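Ras-interacting protein 1 (Homo sapiens, PDB 5KHO) regulates GTPase signalling, cell architecture and adhesion in endothelial cells and is required for the proper formation of blood vessels. Local coordinates at residues G17-F22 and R105-Q110; N31-L36 and L51-L56; A74-L79 and L97-D102; W92-L97 and R122-G127. One frame throughout, in Å; residues are numbered along the deposited sequence.

Overall arrangement
All four contacts lie in the Ras-associating domain and are tied together by one mixed sheet, ordered 30-36, 18-22, 120-127, 73-80, 96-99. Interaction 1 seats helix 106-112 against strand 18-22, and interaction 2 packs helix 43-54 on the neighbouring strand 30-36; their centres are about 13 Å apart, and Y54 OH hydrogen-bonds to I21 O. Interaction 3 pairs the last two strands, while interaction 4 spans strand 73-80 to join its neighbours; these centres are about 8 Å apart and both use L97. Interactions 2 and 3, about 16 Å between centres, do not touch: the former borders a chain of another protein, the latter a bound glycerol, probably from the crystallisation liquor, and the second subunit.

Interaction 1. Residues G17-F22 and R105-Q110; sequences GVLKIF and RPLLVQ
L19 takes part in three of the four residue contacts here, turning its two methyl branches toward the first turn of helix 106-112. The apolar part splits between them. CD1 of L19 meets P106 CB at 3.8 Å, the two side chains crossing at about a right angle, and CD2 of L19 lies 3.8 Å from L107 CD1. The CB of L107 does not head for the strand, yet its CD1 end comes nearer; CG is anti to the backbone N (chi1 -169°). The same L107 CD1 sits 4.2 Å from G17 CA, where the chain enters the strand.

A second kind of contact is a polar group laid on a hydrocarbon. Q110 runs past L19 in the opposite direction, and its OE1 is 3.6 Å from L19 CD2, a van der Waals approach with no hydrogen bond. No polar bond joins the segments at all. The segment axes come within 9.7 Å at 86°, so the helix lies across the strand. P106 also touches L75 and L100, extending the apolar layer over the sheet. Such a short helix placed across the first strand, ahead of the last one, belongs to the ubiquitin-like beta-grasp fold of Ras-associating domains.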
loop_
_atom_site.group_PDB
_atom_site.type_symbol
_atom_site.label_atom_id
_atom_site.label_comp_id
_atom_site.label_asym_id
_atom_site.label_seq_id
_atom_site.Cartn_x
_atom_site.Cartn_y
_atom_site.Cartn_z
ATOM N N GLY B 17 1.888 -9.474 -16.141
ATOM C CA GLY B 17 3.179 -8.933 -15.728
ATOM C C GLY B 17 4.124 -9.912 -15.057
ATOM O O GLY B 17 3.816 -11.101 -14.893
ATOM N N VAL B 18 5.294 -9.396 -14.686
ATOM C CA VAL B 18 6.302 -10.175 -13.965
ATOM C C VAL B 18 6.513 -9.615 -12.559
ATOM O O VAL B 18 6.449 -8.400 -12.351
ATOM C CB VAL B 18 7.640 -10.337 -14.749
ATOM C CG1 VAL B 18 7.384 -11.007 -16.093
ATOM C CG2 VAL B 18 8.369 -9.012 -14.952
ATOM N N LEU B 19 6.737 -10.510 -11.600
ATOM C CA LEU B 19 6.997 -10.112 -10.223
ATOM C C LEU B 19 8.344 -10.644 -9.781
ATOM O O LEU B 19 8.556 -11.853 -9.818
ATOM C CB LEU B 19 5.904 -10.633 -9.286
ATOM C CG LEU B 19 4.419 -10.419 -9.596
ATOM C CD1 LEU B 19 3.582 -11.168 -8.570
ATOM C CD2 LEU B 19 4.028 -8.946 -9.628
ATOM N N LYS B 20 9.249 -9.735 -9.392
ATOM C CA LYS B 20 10.500 -10.098 -8.704
ATOM C C LYS B 20 10.174 -10.646 -7.305
ATOM O O LYS B 20 9.616 -9.931 -6.482
ATOM C CB LYS B 20 11.471 -8.910 -8.558
ATOM C CG LYS B 20 11.298 -7.719 -9.486
ATOM C CD LYS B 20 12.272 -7.737 -10.640
ATOM C CE LYS B 20 12.394 -6.372 -11.291
ATOM N NZ LYS B 20 13.435 -5.532 -10.631
ATOM N N ILE B 21 10.501 -11.914 -7.061
ATOM C CA ILE B 21 10.347 -12.551 -5.746
ATOM C C ILE B 21 11.737 -12.589 -5.116
ATOM O O ILE B 21 12.610 -13.336 -5.584
ATOM C CB ILE B 21 9.733 -13.984 -5.853
ATOM C CG1 ILE B 21 8.211 -13.951 -5.948
ATOM C CG2 ILE B 21 9.990 -14.802 -4.601
ATOM C CD1 ILE B 21 7.639 -13.367 -7.216
ATOM N N PHE B 22 11.957 -11.775 -4.084
ATOM C CA PHE B 22 13.302 -11.642 -3.506
ATOM C C PHE B 22 13.615 -12.775 -2.558
ATOM O O PHE B 22 12.828 -13.094 -1.666
ATOM C CB PHE B 22 13.521 -10.276 -2.841
ATOM C CG PHE B 22 13.754 -9.161 -3.819
ATOM C CD1 PHE B 22 12.712 -8.687 -4.643
ATOM C CD2 PHE B 22 15.016 -8.577 -3.937
ATOM C CE1 PHE B 22 12.933 -7.660 -5.559
ATOM C CE2 PHE B 22 15.235 -7.537 -4.849
ATOM C CZ PHE B 22 14.193 -7.077 -5.657
ATOM N N ARG B 105 -4.339 -12.516 -4.630
ATOM C CA ARG B 105 -3.796 -12.411 -5.984
ATOM C C ARG B 105 -2.655 -11.351 -6.047
ATOM O O ARG B 105 -2.937 -10.149 -6.126
ATOM C CB ARG B 105 -4.933 -12.165 -6.993
ATOM N N PRO B 106 -1.362 -11.801 -5.995
ATOM C CA PRO B 106 -0.184 -10.920 -5.783
ATOM C C PRO B 106 0.041 -9.809 -6.801
ATOM O O PRO B 106 0.588 -8.765 -6.442
ATOM C CB PRO B 106 1.003 -11.895 -5.811
ATOM C CG PRO B 106 0.413 -13.193 -5.405
ATOM C CD PRO B 106 -0.935 -13.211 -6.065
ATOM N N LEU B 107 -0.360 -10.028 -8.051
ATOM C CA LEU B 107 -0.246 -9.000 -9.079
ATOM C C LEU B 107 -1.104 -7.796 -8.705
ATOM O O LEU B 107 -0.662 -6.660 -8.859
ATOM C CB LEU B 107 -0.640 -9.544 -10.453
ATOM C CG LEU B 107 -0.326 -8.663 -11.665
ATOM C CD1 LEU B 107 1.140 -8.780 -12.047
ATOM C CD2 LEU B 107 -1.213 -9.034 -12.844
ATOM N N LEU B 108 -2.309 -8.065 -8.193
ATOM C CA LEU B 108 -3.227 -7.034 -7.701
ATOM C C LEU B 108 -2.709 -6.310 -6.457
ATOM O O LEU B 108 -2.818 -5.086 -6.379
ATOM C CB LEU B 108 -4.620 -7.617 -7.436
ATOM C CG LEU B 108 -5.644 -7.804 -8.567
ATOM C CD1 LEU B 108 -5.966 -6.487 -9.267
ATOM C CD2 LEU B 108 -5.232 -8.860 -9.588
ATOM N N VAL B 109 -2.144 -7.062 -5.509
ATOM C CA VAL B 109 -1.525 -6.505 -4.298
ATOM C C VAL B 109 -0.450 -5.465 -4.645
ATOM O O VAL B 109 -0.433 -4.379 -4.053
ATOM C CB VAL B 109 -0.982 -7.619 -3.343
ATOM C CG1 VAL B 109 -0.044 -7.068 -2.261
ATOM C CG2 VAL B 109 -2.131 -8.398 -2.707
ATOM N N GLN B 110 0.421 -5.762 -5.609
ATOM C CA GLN B 110 1.403 -4.746 -6.004
ATOM C C GLN B 110 0.834 -3.642 -6.896
ATOM O O GLN B 110 1.284 -2.501 -6.813
ATOM C CB GLN B 110 2.702 -5.344 -6.558
ATOM C CG GLN B 110 2.757 -5.578 -8.056
ATOM C CD GLN B 110 4.153 -5.401 -8.628
ATOM O OE1 GLN B 110 5.140 -5.932 -8.105
ATOM N NE2 GLN B 110 4.239 -4.651 -9.723
#

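Interaction 2. Residues N31-L36 and L51-L56; sequences NYKSVL and LERYGL
The Y54 ring carries K33 over one face: K33 CG stands 3.8 Å from the ring centroid and 24° off the normal, a CH-pi contact displaced toward the hydroxyl end, where CG is 3.5 Å from Y54 CZ. Further out, K33 CE comes by the CD1-CE1 side of the ring, 3.7 Å from Y54 CD1. The K33 and Y54 side chains cross obliquely, the lysine chain being extended beyond CG. The second flat group, the R53 guanidinium, has S34 O over one face, 3.9 Å above its plane and toward the rim. V35 CG1 approaches it obliquely, 3.9 Å from R53 NH2. A bend in the arginine chain (chi3 -96°) places R53 NE 4.1 Å from S34 O.

K33 is wedged between the two helix residues. Its CB packs 3.7 Å from R53 CD, and its CD lies 3.3 Å from R53 O, close to the helix end, where G55 leaves helical geometry with a phi of 86°. The polar tips are held by other partners: Y54 OH bonds to I21 O of the adjoining strand, and R53 NH2 forms a salt bridge with E49.

Strand 30-36 has a further neighbour. Y32 and K33 pair antiparallel with a strand of another protein, and S34 OG hydrogen-bonds to that chain's backbone. An edge strand backed by the first helix and continued by a partner's strand is consistent with the way Ras-associating domains engage Ras-type GTPases, through an intermolecular beta sheet.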
loop_
_atom_site.group_PDB
_atom_site.type_symbol
_atom_site.label_atom_id
_atom_site.label_comp_id
_atom_site.label_asym_id
_atom_site.label_seq_id
_atom_site.Cartn_x
_atom_site.Cartn_y
_atom_site.Cartn_z
ATOM N N ASN B 31 19.848 -12.621 -5.542
ATOM C CA ASN B 31 19.141 -11.407 -5.144
ATOM C C ASN B 31 17.635 -11.573 -5.320
ATOM O O ASN B 31 16.870 -11.453 -4.356
ATOM C CB ASN B 31 19.665 -10.202 -5.935
ATOM C CG ASN B 31 18.974 -8.908 -5.563
ATOM O OD1 ASN B 31 18.624 -8.110 -6.439
ATOM N ND2 ASN B 31 18.780 -8.684 -4.261
ATOM N N TYR B 32 17.209 -11.825 -6.553
ATOM C CA TYR B 32 15.827 -12.208 -6.815
ATOM C C TYR B 32 15.733 -13.146 -8.008
ATOM O O TYR B 32 16.599 -13.141 -8.887
ATOM C CB TYR B 32 14.932 -10.978 -7.017
ATOM C CG TYR B 32 15.241 -10.145 -8.243
ATOM C CD1 TYR B 32 14.719 -10.488 -9.507
ATOM C CD2 TYR B 32 16.032 -8.995 -8.143
ATOM C CE1 TYR B 32 15.002 -9.721 -10.630
ATOM C CE2 TYR B 32 16.309 -8.206 -9.259
ATOM C CZ TYR B 32 15.794 -8.568 -10.498
ATOM O OH TYR B 32 16.082 -7.793 -11.605
ATOM N N LYS B 33 14.688 -13.966 -8.003
ATOM C CA LYS B 33 14.257 -14.716 -9.172
ATOM C C LYS B 33 12.792 -14.338 -9.387
ATOM O O LYS B 33 12.033 -14.197 -8.422
ATOM C CB LYS B 33 14.425 -16.219 -8.948
ATOM C CG LYS B 33 15.735 -16.599 -8.269
ATOM C CD LYS B 33 16.272 -17.970 -8.631
ATOM C CE LYS B 33 17.470 -18.268 -7.743
ATOM N NZ LYS B 33 18.369 -19.350 -8.234
ATOM N N SER B 34 12.391 -14.142 -10.636
ATOM C CA SER B 34 11.061 -13.604 -10.907
ATOM C C SER B 34 10.135 -14.550 -11.666
ATOM O O SER B 34 10.560 -15.256 -12.571
ATOM C CB SER B 34 11.163 -12.247 -11.604
ATOM O OG SER B 34 11.611 -12.371 -12.931
ATOM N N VAL B 35 8.867 -14.549 -11.274
ATOM C CA VAL B 35 7.846 -15.406 -11.876
ATOM C C VAL B 35 6.817 -14.601 -12.694
ATOM O O VAL B 35 6.644 -13.388 -12.482
ATOM C CB VAL B 35 7.133 -16.287 -10.812
ATOM C CG1 VAL B 35 8.099 -17.272 -10.181
ATOM C CG2 VAL B 35 6.477 -15.444 -9.727
ATOM N N LEU B 36 6.156 -15.277 -13.636
ATOM C CA LEU B 36 5.018 -14.700 -14.345
ATOM C C LEU B 36 3.773 -14.802 -13.486
ATOM O O LEU B 36 3.517 -15.840 -12.870
ATOM C CB LEU B 36 4.794 -15.407 -15.681
ATOM C CG LEU B 36 5.616 -14.861 -16.853
ATOM C CD1 LEU B 36 6.026 -15.986 -17.789
ATOM C CD2 LEU B 36 4.881 -13.753 -17.604
ATOM N N LEU B 51 9.736 -21.559 -5.143
ATOM C CA LEU B 51 10.570 -22.589 -4.496
ATOM C C LEU B 51 11.227 -23.526 -5.509
ATOM O O LEU B 51 12.389 -23.919 -5.349
ATOM C CB LEU B 51 9.765 -23.398 -3.479
ATOM C CG LEU B 51 9.443 -22.735 -2.142
ATOM C CD1 LEU B 51 8.433 -23.587 -1.386
ATOM C CD2 LEU B 51 10.694 -22.495 -1.313
ATOM N N GLU B 52 10.466 -23.860 -6.549
ATOM C CA GLU B 52 10.952 -24.621 -7.687
ATOM C C GLU B 52 12.147 -23.909 -8.321
ATOM O O GLU B 52 13.170 -24.541 -8.596
ATOM C CB GLU B 52 9.826 -24.811 -8.705
ATOM C CG GLU B 52 9.704 -26.224 -9.240
ATOM C CD GLU B 52 8.461 -26.437 -10.090
ATOM O OE1 GLU B 52 7.465 -25.693 -9.930
ATOM O OE2 GLU B 52 8.474 -27.365 -10.928
ATOM N N ARG B 53 12.011 -22.594 -8.508
ATOM C CA ARG B 53 13.029 -21.752 -9.139
ATOM C C ARG B 53 14.196 -21.443 -8.193
ATOM O O ARG B 53 15.288 -21.104 -8.645
ATOM C CB ARG B 53 12.385 -20.477 -9.711
ATOM C CG ARG B 53 13.336 -19.526 -10.423
ATOM C CD ARG B 53 12.607 -18.460 -11.219
ATOM N NE ARG B 53 12.475 -18.842 -12.623
ATOM C CZ ARG B 53 11.393 -19.394 -13.156
ATOM N NH1 ARG B 53 11.386 -19.699 -14.442
ATOM N NH2 ARG B 53 10.321 -19.636 -12.410
ATOM N N TYR B 54 13.974 -21.572 -6.889
ATOM C CA TYR B 54 15.066 -21.462 -5.916
ATOM C C TYR B 54 15.751 -22.801 -5.644
ATOM O O TYR B 54 16.863 -22.834 -5.105
ATOM C CB TYR B 54 14.590 -20.789 -4.619
ATOM C CG TYR B 54 14.672 -19.293 -4.700
ATOM C CD1 TYR B 54 15.864 -18.630 -4.421
ATOM C CD2 TYR B 54 13.570 -18.534 -5.088
ATOM C CE1 TYR B 54 15.951 -17.247 -4.511
ATOM C CE2 TYR B 54 13.644 -17.153 -5.181
ATOM C CZ TYR B 54 14.835 -16.518 -4.890
ATOM O OH TYR B 54 14.926 -15.153 -4.992
ATOM N N GLY B 55 15.079 -23.889 -6.024
ATOM C CA GLY B 55 15.578 -25.246 -5.850
ATOM C C GLY B 55 15.240 -25.820 -4.490
ATOM O O GLY B 55 16.128 -26.001 -3.661
ATOM N N LEU B 56 13.952 -26.089 -4.260
ATOM C CA LEU B 56 13.469 -26.703 -3.009
ATOM C C LEU B 56 12.259 -27.619 -3.225
ATOM O O LEU B 56 11.233 -27.205 -3.763
ATOM C CB LEU B 56 13.149 -25.641 -1.946
ATOM C CG LEU B 56 14.301 -24.876 -1.283
ATOM C CD1 LEU B 56 14.563 -23.542 -1.968
ATOM C CD2 LEU B 56 14.016 -24.664 0.195
#

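Interaction 3. Residues A74-L79 and L97-D102; sequences ALCDAL and LRVLGD
D77 and R98 form the tight centre of the contact, an antiparallel hydrogen-bonded pair. D77 N donates to R98 O at 2.8 Å within the carbonyl plane; R98 N returns a bond to D77 O at 3.0 Å, but from 41° above that carbonyl's plane. A third bond, L100 N to L75 O at 3.0 Å, runs nearly straight on to the carbonyl, with a C=O...N angle of 173°. L100 CD1 packs against D77 CB at 3.8 Å. On the other face C76 and A78 sit in non-hydrogen-bonded pairs with V99 and L97. A74 CB meets V99 CG1 at 3.7 Å, whereas C76 SG keeps 4.1 Å from V99 CG2, and helix 128-136 covers V99.

The side-chain ends of D77 and R98 are looser. OD2 of D77 lies at the guanidinium edge, 4.0 Å from R98 NH1, a long salt bridge with the two planes 71° apart. Each charge has a stronger partner: R121 for D77 and E104 for R98. A bound glycerol also hydrogen-bonds to D77 OD2, and W113 of the second subunit packs on both residues. Pairing of strand 96-99 with strand 73-80 is the outermost pairing on this side of the beta-grasp sheet within the chain.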
loop_
_atom_site.group_PDB
_atom_site.type_symbol
_atom_site.label_atom_id
_atom_site.label_comp_id
_atom_site.label_asym_id
_atom_site.label_seq_id
_atom_site.Cartn_x
_atom_site.Cartn_y
_atom_site.Cartn_z
ATOM N N ALA B 74 6.296 -18.569 2.794
ATOM C CA ALA B 74 5.369 -17.441 2.745
ATOM C C ALA B 74 5.758 -16.402 1.696
ATOM O O ALA B 74 6.933 -16.069 1.534
ATOM C CB ALA B 74 5.293 -16.785 4.116
ATOM N N LEU B 75 4.761 -15.891 0.987
ATOM C CA LEU B 75 4.986 -14.751 0.112
ATOM C C LEU B 75 4.675 -13.461 0.866
ATOM O O LEU B 75 3.576 -13.287 1.404
ATOM C CB LEU B 75 4.188 -14.869 -1.194
ATOM C CG LEU B 75 4.503 -13.907 -2.351
ATOM C CD1 LEU B 75 5.990 -13.839 -2.688
ATOM C CD2 LEU B 75 3.699 -14.314 -3.573
ATOM N N CYS B 76 5.656 -12.564 0.889
ATOM C CA CYS B 76 5.606 -11.396 1.746
ATOM C C CYS B 76 5.664 -10.080 0.986
ATOM O O CYS B 76 6.514 -9.902 0.114
ATOM C CB CYS B 76 6.728 -11.458 2.780
ATOM S SG CYS B 76 6.680 -12.964 3.774
ATOM N N ASP B 77 4.740 -9.179 1.334
ATOM C CA ASP B 77 4.752 -7.794 0.888
ATOM C C ASP B 77 5.609 -7.021 1.881
ATOM O O ASP B 77 5.151 -6.666 2.970
ATOM C CB ASP B 77 3.315 -7.248 0.818
ATOM C CG ASP B 77 3.192 -5.944 0.002
ATOM O OD1 ASP B 77 4.207 -5.317 -0.405
ATOM O OD2 ASP B 77 2.041 -5.535 -0.229
ATOM N N ALA B 78 6.863 -6.792 1.513
ATOM C CA ALA B 78 7.842 -6.133 2.394
ATOM C C ALA B 78 8.000 -4.639 2.110
ATOM O O ALA B 78 7.749 -4.183 0.985
ATOM C CB ALA B 78 9.188 -6.831 2.297
ATOM N N LEU B 79 8.417 -3.893 3.135
ATOM C CA LEU B 79 8.587 -2.434 3.067
ATOM C C LEU B 79 9.764 -1.957 3.921
ATOM O O LEU B 79 10.121 -2.592 4.919
ATOM C CB LEU B 79 7.328 -1.721 3.577
ATOM C CG LEU B 79 5.914 -2.050 3.120
ATOM C CD1 LEU B 79 4.961 -1.572 4.190
ATOM C CD2 LEU B 79 5.594 -1.392 1.791
ATOM N N LEU B 97 6.800 -6.169 7.230
ATOM C CA LEU B 97 6.283 -7.023 6.161
ATOM C C LEU B 97 4.876 -7.537 6.449
ATOM O O LEU B 97 4.380 -7.423 7.566
ATOM C CB LEU B 97 7.252 -8.181 5.854
ATOM C CG LEU B 97 7.571 -9.277 6.877
ATOM C CD1 LEU B 97 6.445 -10.298 7.008
ATOM C CD2 LEU B 97 8.845 -9.973 6.443
ATOM N N ARG B 98 4.254 -8.119 5.430
ATOM C CA ARG B 98 2.938 -8.714 5.557
ATOM C C ARG B 98 2.912 -10.022 4.794
ATOM O O ARG B 98 3.325 -10.069 3.637
ATOM C CB ARG B 98 1.896 -7.763 4.994
ATOM C CG ARG B 98 0.474 -8.213 5.185
ATOM C CD ARG B 98 -0.466 -7.267 4.464
ATOM N NE ARG B 98 -1.502 -8.040 3.795
ATOM C CZ ARG B 98 -1.545 -8.271 2.492
ATOM N NH1 ARG B 98 -0.635 -7.759 1.686
ATOM N NH2 ARG B 98 -2.516 -9.006 1.994
ATOM N N VAL B 99 2.425 -11.079 5.440
ATOM C CA VAL B 99 2.296 -12.381 4.790
ATOM C C VAL B 99 0.973 -12.420 4.057
ATOM O O VAL B 99 -0.086 -12.357 4.678
ATOM C CB VAL B 99 2.379 -13.547 5.800
ATOM C CG1 VAL B 99 2.208 -14.895 5.102
ATOM C CG2 VAL B 99 3.699 -13.496 6.559
ATOM N N LEU B 100 1.041 -12.511 2.738
ATOM C CA LEU B 100 -0.147 -12.736 1.924
ATOM C C LEU B 100 -0.811 -14.052 2.307
ATOM O O LEU B 100 -0.120 -15.044 2.562
ATOM C CB LEU B 100 0.221 -12.758 0.434
ATOM C CG LEU B 100 0.307 -11.436 -0.356
ATOM C CD1 LEU B 100 1.356 -10.473 0.188
ATOM C CD2 LEU B 100 0.553 -11.709 -1.838
ATOM N N GLY B 101 -2.143 -14.052 2.381
ATOM C CA GLY B 101 -2.912 -15.302 2.438
ATOM C C GLY B 101 -2.795 -16.047 1.115
ATOM O O GLY B 101 -2.491 -15.439 0.087
ATOM N N ASP B 102 -3.036 -17.356 1.131
ATOM C CA ASP B 102 -2.897 -18.196 -0.075
ATOM C C ASP B 102 -3.847 -17.828 -1.209
ATOM O O ASP B 102 -3.501 -18.023 -2.370
ATOM C CB ASP B 102 -3.084 -19.678 0.250
ATOM C CG ASP B 102 -2.231 -20.143 1.414
ATOM O OD1 ASP B 102 -1.056 -19.721 1.535
ATOM O OD2 ASP B 102 -2.749 -20.956 2.205
#

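Interaction 4. Residues W92-L97 and R122-G127; sequences WRAEHL and RFELRG
Four arginine nitrogens grip the E124 carboxylate, which faces A94 and L97 across this contact; R122, E124 and R126 form a salt-bridge network along strand 120-127 of the beta-grasp sheet. E124 OE1 accepts from R126 NH2 at 2.8 Å and from R126 NE at 2.9 Å. Both donors come from the same face of the carboxylate, 43° and 48° out of its plane. E124 OE2 takes R122 NH1 at 2.9 Å, through its anti lone pair, and R122 NE at 3.1 Å. Here the oxygen lies almost in the guanidinium plane. Each arginine therefore binds side-on, with NE and one terminal nitrogen on a single oxygen. Two positive groups around one carboxylate would be expected to favour its ionised form.

The other segment closes over this row. The NE1-CE2 part of W92 stands over one face of the R122 guanidinium, offset toward its rim, the two planes 63° apart, too steep for a stack; W92 CZ2 rests 3.4 Å from R122 CD. NE1 of W92 and NH2 of R122 are also close, but both are donors and make no hydrogen bond. L97 CD2 reaches R126 NE at 3.5 Å, while R126 NH1 forms a salt bridge with E130 in the following helix.

Strand 73-80 runs between the two segments, and A94 and E124 both touch A78. E95 and H96, both facing L79, form a classic beta bulge at the entry to strand 96-99. Just before it, A94 points its CB toward the carboxylate, 4.1 Å from both E124 OE1 and E124 OE2.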
loop_
_atom_site.group_PDB
_atom_site.type_symbol
_atom_site.label_atom_id
_atom_site.label_comp_id
_atom_site.label_asym_id
_atom_site.label_seq_id
_atom_site.Cartn_x
_atom_site.Cartn_y
_atom_site.Cartn_z
ATOM N N TRP B 92 19.552 -3.156 1.381
ATOM C CA TRP B 92 18.609 -2.755 2.427
ATOM C C TRP B 92 17.974 -3.976 3.129
ATOM O O TRP B 92 18.016 -5.095 2.601
ATOM C CB TRP B 92 17.540 -1.807 1.844
ATOM C CG TRP B 92 16.469 -2.507 1.041
ATOM C CD1 TRP B 92 16.626 -3.166 -0.148
ATOM C CD2 TRP B 92 15.084 -2.628 1.382
ATOM N NE1 TRP B 92 15.427 -3.686 -0.566
ATOM C CE2 TRP B 92 14.464 -3.372 0.357
ATOM C CE3 TRP B 92 14.306 -2.179 2.453
ATOM C CZ2 TRP B 92 13.095 -3.678 0.374
ATOM C CZ3 TRP B 92 12.951 -2.491 2.470
ATOM C CH2 TRP B 92 12.360 -3.229 1.437
ATOM N N ARG B 93 17.420 -3.753 4.325
ATOM C CA ARG B 93 16.654 -4.773 5.063
ATOM C C ARG B 93 15.246 -4.233 5.278
ATOM O O ARG B 93 15.079 -3.021 5.431
ATOM C CB ARG B 93 17.316 -5.099 6.411
ATOM N N ALA B 94 14.246 -5.118 5.294
ATOM C CA ALA B 94 12.827 -4.710 5.426
ATOM C C ALA B 94 12.390 -4.299 6.849
ATOM O O ALA B 94 12.576 -5.056 7.811
ATOM C CB ALA B 94 11.913 -5.794 4.883
ATOM N N GLU B 95 11.793 -3.111 6.962
ATOM C CA GLU B 95 11.324 -2.551 8.247
ATOM C C GLU B 95 9.974 -3.111 8.752
ATOM O O GLU B 95 9.734 -3.163 9.958
ATOM C CB GLU B 95 11.274 -1.019 8.181
ATOM N N HIS B 96 9.103 -3.501 7.824
ATOM C CA HIS B 96 7.842 -4.176 8.133
ATOM C C HIS B 96 7.504 -5.075 6.961
ATOM O O HIS B 96 7.894 -4.793 5.834
ATOM C CB HIS B 96 6.709 -3.162 8.380
ATOM C CG HIS B 96 5.373 -3.790 8.655
ATOM N ND1 HIS B 96 5.095 -4.482 9.817
ATOM C CD2 HIS B 96 4.240 -3.837 7.914
ATOM C CE1 HIS B 96 3.853 -4.934 9.775
ATOM N NE2 HIS B 96 3.311 -4.554 8.632
ATOM N N LEU B 97 6.800 -6.169 7.230
ATOM C CA LEU B 97 6.283 -7.023 6.161
ATOM C C LEU B 97 4.876 -7.537 6.449
ATOM O O LEU B 97 4.380 -7.423 7.566
ATOM C CB LEU B 97 7.252 -8.181 5.854
ATOM C CG LEU B 97 7.571 -9.277 6.877
ATOM C CD1 LEU B 97 6.445 -10.298 7.008
ATOM C CD2 LEU B 97 8.845 -9.973 6.443
ATOM N N ARG B 122 9.197 -4.494 -2.027
ATOM C CA ARG B 122 9.485 -5.685 -2.818
ATOM C C ARG B 122 8.765 -6.909 -2.256
ATOM O O ARG B 122 8.431 -6.936 -1.068
ATOM C CB ARG B 122 10.999 -5.935 -2.900
ATOM C CG ARG B 122 11.646 -6.465 -1.627
ATOM C CD ARG B 122 13.156 -6.403 -1.699
ATOM N NE ARG B 122 13.771 -7.108 -0.574
ATOM C CZ ARG B 122 15.082 -7.255 -0.386
ATOM N NH1 ARG B 122 15.519 -7.929 0.667
ATOM N NH2 ARG B 122 15.966 -6.737 -1.235
ATOM N N PHE B 123 8.524 -7.904 -3.113
ATOM C CA PHE B 123 8.030 -9.202 -2.677
ATOM C C PHE B 123 9.190 -10.062 -2.192
ATOM O O PHE B 123 10.225 -10.129 -2.845
ATOM C CB PHE B 123 7.290 -9.928 -3.799
ATOM C CG PHE B 123 5.845 -9.548 -3.928
ATOM C CD1 PHE B 123 4.954 -9.757 -2.878
ATOM C CD2 PHE B 123 5.362 -9.003 -5.119
ATOM C CE1 PHE B 123 3.617 -9.404 -3.009
ATOM C CE2 PHE B 123 4.028 -8.653 -5.258
ATOM C CZ PHE B 123 3.152 -8.854 -4.202
ATOM N N GLU B 124 9.009 -10.712 -1.043
ATOM C CA GLU B 124 10.024 -11.600 -0.467
ATOM C C GLU B 124 9.512 -13.037 -0.301
ATOM O O GLU B 124 8.320 -13.259 -0.034
ATOM C CB GLU B 124 10.545 -11.043 0.864
ATOM C CG GLU B 124 11.468 -9.829 0.721
ATOM C CD GLU B 124 11.985 -9.263 2.050
ATOM O OE1 GLU B 124 11.372 -9.496 3.119
ATOM O OE2 GLU B 124 13.016 -8.556 2.026
ATOM N N LEU B 125 10.409 -14.006 -0.498
ATOM C CA LEU B 125 10.108 -15.395 -0.180
ATOM C C LEU B 125 10.779 -15.741 1.135
ATOM O O LEU B 125 12.006 -15.664 1.248
ATOM C CB LEU B 125 10.613 -16.334 -1.264
ATOM C CG LEU B 125 9.802 -17.576 -1.657
ATOM C CD1 LEU B 125 10.772 -18.718 -1.921
ATOM C CD2 LEU B 125 8.729 -17.994 -0.661
ATOM N N ARG B 126 9.975 -16.101 2.129
ATOM C CA ARG B 126 10.489 -16.398 3.467
ATOM C C ARG B 126 9.896 -17.664 4.073
ATOM O O ARG B 126 8.789 -18.084 3.701
ATOM C CB ARG B 126 10.235 -15.220 4.409
ATOM C CG ARG B 126 11.174 -14.039 4.222
ATOM C CD ARG B 126 10.849 -12.979 5.250
ATOM N NE ARG B 126 11.511 -11.712 4.970
ATOM C CZ ARG B 126 12.721 -11.380 5.403
ATOM N NH1 ARG B 126 13.439 -12.227 6.138
ATOM N NH2 ARG B 126 13.219 -10.191 5.091
ATOM N N GLY B 127 10.635 -18.271 5.003
ATOM C CA GLY B 127 10.064 -19.287 5.876
ATOM C C GLY B 127 8.877 -18.681 6.607
ATOM O O GLY B 127 8.980 -17.566 7.139
#